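Local coordinates for probable oxidoreductase (Pseudomonas aeruginosa, PDB 4B7C), which is probably an NADP-dependent oxidoreductase of the medium-chain dehydrogenase/reductase superfamily, at residues Q6-Y11 with V102-F106; F240-L246 with R272-M278. All coordinates share one frame. Residue numbers count along the deposited sequence, not the author numbering.

The two contacts belong to different domains of a medium-chain dehydrogenase/reductase. Contact 1 lies in the GroES-like N-terminal domain, contact 2 in the Rossmann domain. Their centres are 42 Å apart, on opposite sides of the chain's centre, and their nearest atoms are about 21 Å apart. They share no strand or helix. Both are partly buried, but their chemistry differs. In contact 1 a single backbone bridge is surrounded by polar side chains, among them a buried aspartate and asparagine. Contact 2 is a regular parallel strand pair with an apolar face, and its second strand reaches the second subunit. It also buries more surface, 653 against 463 Å².

Contact 1. Residues Q6-Y11 with V102-F106; sequences QINRQY and VQDYF
This is a polar, mainly side-chain-mediated contact between the N-terminal strand and the approach to strand 105-108 in the GroES-like domain. A single bridge plus side-chain bonds ties the two-stranded antiparallel sheet 7-13/26-32 to the chain entering strand 105-108. Residues 102-105 run alongside 6-11, nearly antiparallel, with end-to-end directions 167° apart. Residues 7-11 are extended. Q103 is also extended, but D104 breaks the run with phi/psi -71/-41°. Only one backbone bridge forms, the non-hydrogen-bonded antiparallel pair Q10 with Q103, CA-CA 4.3 Å. It is flanked by D104 N to R9 O (3.0 Å) and Y11 N to V102 O (3.0 Å).

Side chains extend the pairing. D104 (chi1 m) points toward the strand, and its OD2 accepts from R9 N at 2.9 Å. The same OD2 forms a salt bridge with R9 NE at 2.8 Å, while R9 NH2 reaches D104 OD1 at 3.0 Å. This two-pronged pairing fixes the guanidinium beside a buried carboxylate. N8 (chi1 t) accepts from Y105 N at OD1, 2.8 Å. Q103 (chi1 p) places OE1 between two amides, and its NE2 bonds to L100 O. Y11 CB packs on V102 CG1 at 3.7 Å, and its ring stacks on F28. Q103 OE1 accepts from N8 ND2 at 3.0 Å and from Q10 NE2 at 2.9 Å.

Contact 2. Residues F240-L246 with R272-M278; sequences FKARIVL and RARMEGM
I244, L246 and M275 (chi1/chi2 tt) form this parallel strand pair's apolar face. I244 CD1 meets M275 CE at 3.7 Å, and L246 CD1 meets M275 CG at 3.9 Å. The axes of strands 242-246 and 274-277 approach to 4.6 Å, crossing at -19°. The register is R243-R274, I244-M275, V245-E276 and L246-G277. The ladder runs R274 N to A242 O (2.9 Å), I244 N to R274 O (2.7 Å), E276 N to I244 O (2.8 Å), L246 N to E276 O (2.8 Å) and M278 N to L246 O (3.2 Å). R243, V245, R274 and E276 occupy the other face. At the polar end, R272 closes a helix (Schellman motif). F240 CE1 lies over its guanidinium, 3.6 Å from NE, which salt-bridges D282 of the second subunit. One water bridges K241 NZ and R272 O, 2.9 Å from each. Strand 242-246 lies between 219-224 and 274-277 in the Rossmann sheet. Helices 132-145 and 228-235 pack on its two faces, and 274-277 pairs antiparallel with the second subunit.

Contact 1. Residues Q6-Y11 with V102-F106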
loop_
_atom_site.group_PDB
_atom_site.type_symbol
_atom_site.label_atom_id
_atom_site.label_comp_id
_atom_site.label_asym_id
_atom_site.label_seq_id
_atom_site.Cartn_x
_atom_site.Cartn_y
_atom_site.Cartn_z
ATOM N N GLN B 6 -22.759 30.077 35.567
ATOM C CA GLN B 6 -21.387 30.095 34.987
ATOM C C GLN B 6 -21.462 29.955 33.468
ATOM O O GLN B 6 -22.413 29.377 32.934
ATOM C CB GLN B 6 -20.560 28.964 35.597
ATOM C CG GLN B 6 -19.067 28.923 35.237
ATOM C CD GLN B 6 -18.221 29.993 35.945
ATOM O OE1 GLN B 6 -18.001 29.937 37.154
ATOM N NE2 GLN B 6 -17.710 30.948 35.175
ATOM N N ILE B 7 -20.462 30.505 32.782
ATOM C CA ILE B 7 -20.445 30.537 31.318
ATOM C C ILE B 7 -19.397 29.596 30.732
ATOM O O ILE B 7 -18.243 29.589 31.156
ATOM C CB ILE B 7 -20.217 31.971 30.760
ATOM C CG1 ILE B 7 -21.408 32.872 31.134
ATOM C CG2 ILE B 7 -20.045 31.944 29.251
ATOM C CD1 ILE B 7 -22.666 32.582 30.330
ATOM N N ASN B 8 -19.812 28.838 29.725
ATOM C CA ASN B 8 -18.895 28.019 28.928
ATOM C C ASN B 8 -18.690 28.665 27.566
ATOM O O ASN B 8 -19.593 28.674 26.739
ATOM C CB ASN B 8 -19.451 26.597 28.757
ATOM C CG ASN B 8 -18.499 25.677 28.007
ATOM O OD1 ASN B 8 -17.272 25.858 28.043
ATOM N ND2 ASN B 8 -19.060 24.685 27.313
ATOM N N ARG B 9 -17.499 29.215 27.336
ATOM C CA ARG B 9 -17.181 29.777 26.026
ATOM C C ARG B 9 -16.816 28.629 25.095
ATOM O O ARG B 9 -16.071 27.720 25.480
ATOM C CB ARG B 9 -16.021 30.769 26.079
ATOM C CG ARG B 9 -16.230 31.943 27.032
ATOM C CD ARG B 9 -14.957 32.750 27.178
ATOM N NE ARG B 9 -13.869 31.950 27.717
ATOM C CZ ARG B 9 -12.584 32.271 27.633
ATOM N NH1 ARG B 9 -12.189 33.389 27.028
ATOM N NH2 ARG B 9 -11.679 31.459 28.151
ATOM N N GLN B 10 -17.329 28.698 23.870
ATOM C CA GLN B 10 -17.129 27.645 22.880
ATOM C C GLN B 10 -16.827 28.210 21.504
ATOM O O GLN B 10 -17.399 29.224 21.097
ATOM C CB GLN B 10 -18.379 26.791 22.739
ATOM C CG GLN B 10 -18.974 26.245 24.012
ATOM C CD GLN B 10 -20.219 25.432 23.699
ATOM O OE1 GLN B 10 -21.100 25.894 22.977
ATOM N NE2 GLN B 10 -20.272 24.195 24.193
ATOM N N TYR B 11 -15.942 27.537 20.790
ATOM C CA TYR B 11 -15.789 27.768 19.364
ATOM C C TYR B 11 -16.568 26.706 18.615
ATOM O O TYR B 11 -16.273 25.511 18.720
ATOM C CB TYR B 11 -14.335 27.767 18.927
ATOM C CG TYR B 11 -13.704 29.118 19.023
ATOM C CD1 TYR B 11 -14.042 30.127 18.124
ATOM C CD2 TYR B 11 -12.767 29.399 20.013
ATOM C CE1 TYR B 11 -13.460 31.378 18.207
ATOM C CE2 TYR B 11 -12.190 30.647 20.109
ATOM C CZ TYR B 11 -12.541 31.635 19.200
ATOM O OH TYR B 11 -11.968 32.872 19.299
ATOM N N VAL B 102 -13.174 22.453 21.746
ATOM C CA VAL B 102 -12.606 23.796 21.812
ATOM C C VAL B 102 -13.536 24.663 22.643
ATOM O O VAL B 102 -14.345 25.436 22.116
ATOM C CB VAL B 102 -12.361 24.426 20.427
ATOM C CG1 VAL B 102 -11.740 25.806 20.593
ATOM C CG2 VAL B 102 -11.431 23.554 19.584
ATOM N N GLN B 103 -13.399 24.530 23.959
ATOM C CA GLN B 103 -14.294 25.171 24.911
ATOM C C GLN B 103 -13.679 25.197 26.320
ATOM O O GLN B 103 -12.658 24.559 26.571
ATOM C CB GLN B 103 -15.641 24.450 24.954
ATOM C CG GLN B 103 -15.536 22.976 25.281
ATOM C CD GLN B 103 -16.845 22.240 25.171
ATOM O OE1 GLN B 103 -17.932 22.837 25.205
ATOM N NE2 GLN B 103 -16.749 20.914 25.047
ATOM N N ASP B 104 -14.303 25.960 27.211
ATOM C CA ASP B 104 -13.835 26.088 28.608
ATOM C C ASP B 104 -14.091 24.808 29.402
ATOM O O ASP B 104 -13.258 24.388 30.207
ATOM C CB ASP B 104 -14.542 27.235 29.338
ATOM C CG ASP B 104 -14.044 28.609 28.918
ATOM O OD1 ASP B 104 -12.815 28.817 28.813
ATOM O OD2 ASP B 104 -14.911 29.485 28.675
ATOM N N TYR B 105 -15.264 24.226 29.173
ATOM C CA TYR B 105 -15.724 23.068 29.936
ATOM C C TYR B 105 -16.270 21.990 29.026
ATOM O O TYR B 105 -16.957 22.294 28.046
ATOM C CB TYR B 105 -16.853 23.453 30.892
ATOM C CG TYR B 105 -16.479 24.435 31.966
ATOM C CD1 TYR B 105 -15.987 23.996 33.194
ATOM C CD2 TYR B 105 -16.629 25.802 31.767
ATOM C CE1 TYR B 105 -15.653 24.892 34.191
ATOM C CE2 TYR B 105 -16.288 26.707 32.754
ATOM C CZ TYR B 105 -15.812 26.245 33.972
ATOM O OH TYR B 105 -15.467 27.132 34.954
ATOM N N PHE B 106 -15.966 20.738 29.361
ATOM C CA PHE B 106 -16.566 19.580 28.701
ATOM C C PHE B 106 -17.581 18.937 29.622
ATOM O O PHE B 106 -17.277 18.658 30.788
ATOM C CB PHE B 106 -15.521 18.536 28.306
ATOM C CG PHE B 106 -16.120 17.208 27.907
ATOM C CD1 PHE B 106 -16.529 16.978 26.599
ATOM C CD2 PHE B 106 -16.299 16.191 28.854
ATOM C CE1 PHE B 106 -17.082 15.766 26.229
ATOM C CE2 PHE B 106 -16.858 14.978 28.488
ATOM C CZ PHE B 106 -17.255 14.763 27.174
#

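Contact 2. Residues F240-L246 with R272-M278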
loop_
_atom_site.group_PDB
_atom_site.type_symbol
_atom_site.label_atom_id
_atom_site.label_comp_id
_atom_site.label_asym_id
_atom_site.label_seq_id
_atom_site.Cartn_x
_atom_site.Cartn_y
_atom_site.Cartn_z
ATOM N N PHE B 240 13.922 -3.240 -1.056
ATOM C CA PHE B 240 13.231 -4.518 -1.055
ATOM C C PHE B 240 12.570 -4.764 0.314
ATOM O O PHE B 240 13.214 -4.628 1.351
ATOM C CB PHE B 240 14.236 -5.633 -1.392
ATOM C CG PHE B 240 13.670 -7.025 -1.321
ATOM C CD1 PHE B 240 12.639 -7.424 -2.172
ATOM C CD2 PHE B 240 14.199 -7.955 -0.434
ATOM C CE1 PHE B 240 12.133 -8.711 -2.115
ATOM C CE2 PHE B 240 13.694 -9.247 -0.372
ATOM C CZ PHE B 240 12.661 -9.628 -1.216
ATOM N N LYS B 241 11.283 -5.113 0.285
ATOM C CA LYS B 241 10.485 -5.410 1.499
ATOM C C LYS B 241 10.327 -4.200 2.437
ATOM O O LYS B 241 10.156 -4.346 3.648
ATOM C CB LYS B 241 11.040 -6.629 2.267
ATOM C CG LYS B 241 10.761 -7.949 1.540
ATOM C CD LYS B 241 11.089 -9.268 2.181
ATOM C CE LYS B 241 10.154 -10.404 1.761
ATOM N NZ LYS B 241 8.753 -10.341 2.264
ATOM N N ALA B 242 10.358 -3.005 1.859
ATOM C CA ALA B 242 10.151 -1.786 2.615
ATOM C C ALA B 242 8.748 -1.748 3.198
ATOM O O ALA B 242 7.814 -2.342 2.648
ATOM C CB ALA B 242 10.350 -0.578 1.725
ATOM N N ARG B 243 8.609 -1.014 4.293
ATOM C CA ARG B 243 7.304 -0.737 4.895
ATOM C C ARG B 243 7.075 0.750 4.915
ATOM O O ARG B 243 7.899 1.516 5.423
ATOM C CB ARG B 243 7.214 -1.287 6.311
ATOM C CG ARG B 243 7.109 -2.799 6.376
ATOM C CD ARG B 243 8.473 -3.470 6.263
ATOM N NE ARG B 243 9.315 -3.289 7.409
ATOM C CZ ARG B 243 10.642 -3.232 7.393
ATOM N NH1 ARG B 243 11.392 -3.287 6.281
ATOM N NH2 ARG B 243 11.220 -3.100 8.555
ATOM N N ILE B 244 5.953 1.154 4.346
ATOM C CA ILE B 244 5.503 2.529 4.381
ATOM C C ILE B 244 4.292 2.619 5.294
ATOM O O ILE B 244 3.270 1.957 5.058
ATOM C CB ILE B 244 5.111 3.052 2.993
ATOM C CG1 ILE B 244 6.328 3.009 2.057
ATOM C CG2 ILE B 244 4.554 4.464 3.087
ATOM C CD1 ILE B 244 6.062 3.617 0.699
ATOM N N VAL B 245 4.405 3.424 6.350
ATOM C CA VAL B 245 3.280 3.635 7.248
ATOM C C VAL B 245 2.688 5.009 7.025
ATOM O O VAL B 245 3.388 6.027 7.084
ATOM C CB VAL B 245 3.653 3.394 8.732
ATOM C CG1 VAL B 245 4.845 4.218 9.147
ATOM C CG2 VAL B 245 2.456 3.685 9.623
ATOM N N LEU B 246 1.388 5.026 6.739
ATOM C CA LEU B 246 0.654 6.257 6.505
ATOM C C LEU B 246 -0.086 6.676 7.779
ATOM O O LEU B 246 -0.977 5.960 8.263
ATOM C CB LEU B 246 -0.369 6.094 5.378
ATOM C CG LEU B 246 0.155 5.582 4.043
ATOM C CD1 LEU B 246 -1.025 5.477 3.072
ATOM C CD2 LEU B 246 1.256 6.485 3.495
ATOM N N ARG B 272 8.430 -5.196 -3.869
ATOM C CA ARG B 272 7.600 -6.120 -3.070
ATOM C C ARG B 272 7.468 -5.599 -1.633
ATOM O O ARG B 272 7.761 -6.271 -0.648
ATOM C CB ARG B 272 8.152 -7.535 -3.122
ATOM C CG ARG B 272 8.081 -8.115 -4.521
ATOM C CD ARG B 272 9.338 -7.805 -5.333
ATOM N NE ARG B 272 10.349 -8.844 -5.182
ATOM C CZ ARG B 272 11.563 -8.808 -5.733
ATOM N NH1 ARG B 272 11.938 -7.767 -6.468
ATOM N NH2 ARG B 272 12.397 -9.816 -5.543
ATOM N N ALA B 273 7.018 -4.363 -1.583
ATOM C CA ALA B 273 6.935 -3.570 -0.377
ATOM C C ALA B 273 5.486 -3.384 0.031
ATOM O O ALA B 273 4.572 -3.646 -0.749
ATOM C CB ALA B 273 7.547 -2.199 -0.637
ATOM N N ARG B 274 5.303 -2.862 1.241
ATOM C CA ARG B 274 3.989 -2.723 1.857
ATOM C C ARG B 274 3.713 -1.277 2.232
ATOM O O ARG B 274 4.571 -0.593 2.804
ATOM C CB ARG B 274 3.920 -3.617 3.098
ATOM C CG ARG B 274 2.650 -3.482 3.918
ATOM C CD ARG B 274 2.756 -4.246 5.226
ATOM N NE ARG B 274 3.048 -5.656 5.001
ATOM C CZ ARG B 274 4.039 -6.349 5.565
ATOM N NH1 ARG B 274 4.870 -5.790 6.439
ATOM N NH2 ARG B 274 4.186 -7.638 5.264
ATOM N N MET B 275 2.514 -0.818 1.901
ATOM C CA MET B 275 2.037 0.489 2.306
ATOM C C MET B 275 0.765 0.295 3.123
ATOM O O MET B 275 -0.221 -0.266 2.638
ATOM C CB MET B 275 1.757 1.395 1.107
ATOM C CG MET B 275 1.270 2.790 1.475
ATOM S SD MET B 275 0.890 3.836 0.056
ATOM C CE MET B 275 2.545 4.337 -0.319
ATOM N N GLU B 276 0.779 0.809 4.350
ATOM C CA GLU B 276 -0.298 0.550 5.297
ATOM C C GLU B 276 -0.677 1.756 6.143
ATOM O O GLU B 276 0.180 2.473 6.665
ATOM C CB GLU B 276 0.079 -0.621 6.200
ATOM C CG GLU B 276 -1.046 -1.081 7.108
ATOM C CD GLU B 276 -0.730 -2.376 7.838
ATOM O OE1 GLU B 276 0.213 -3.088 7.451
ATOM O OE2 GLU B 276 -1.451 -2.689 8.799
ATOM N N GLY B 277 -1.980 1.962 6.276
ATOM C CA GLY B 277 -2.513 3.037 7.089
ATOM C C GLY B 277 -2.778 2.601 8.520
ATOM O O GLY B 277 -3.004 1.422 8.789
ATOM N N MET B 278 -2.703 3.555 9.439
ATOM C CA MET B 278 -3.017 3.302 10.851
ATOM C C MET B 278 -3.657 4.512 11.499
ATOM O O MET B 278 -3.485 5.654 11.043
ATOM C CB MET B 278 -1.779 2.870 11.649
ATOM C CG MET B 278 -0.779 3.987 11.964
ATOM S SD MET B 278 -1.266 5.096 13.309
ATOM C CE MET B 278 -1.073 4.030 14.725
HETATM O O HOH W 1 7.608 -9.090 -0.051
#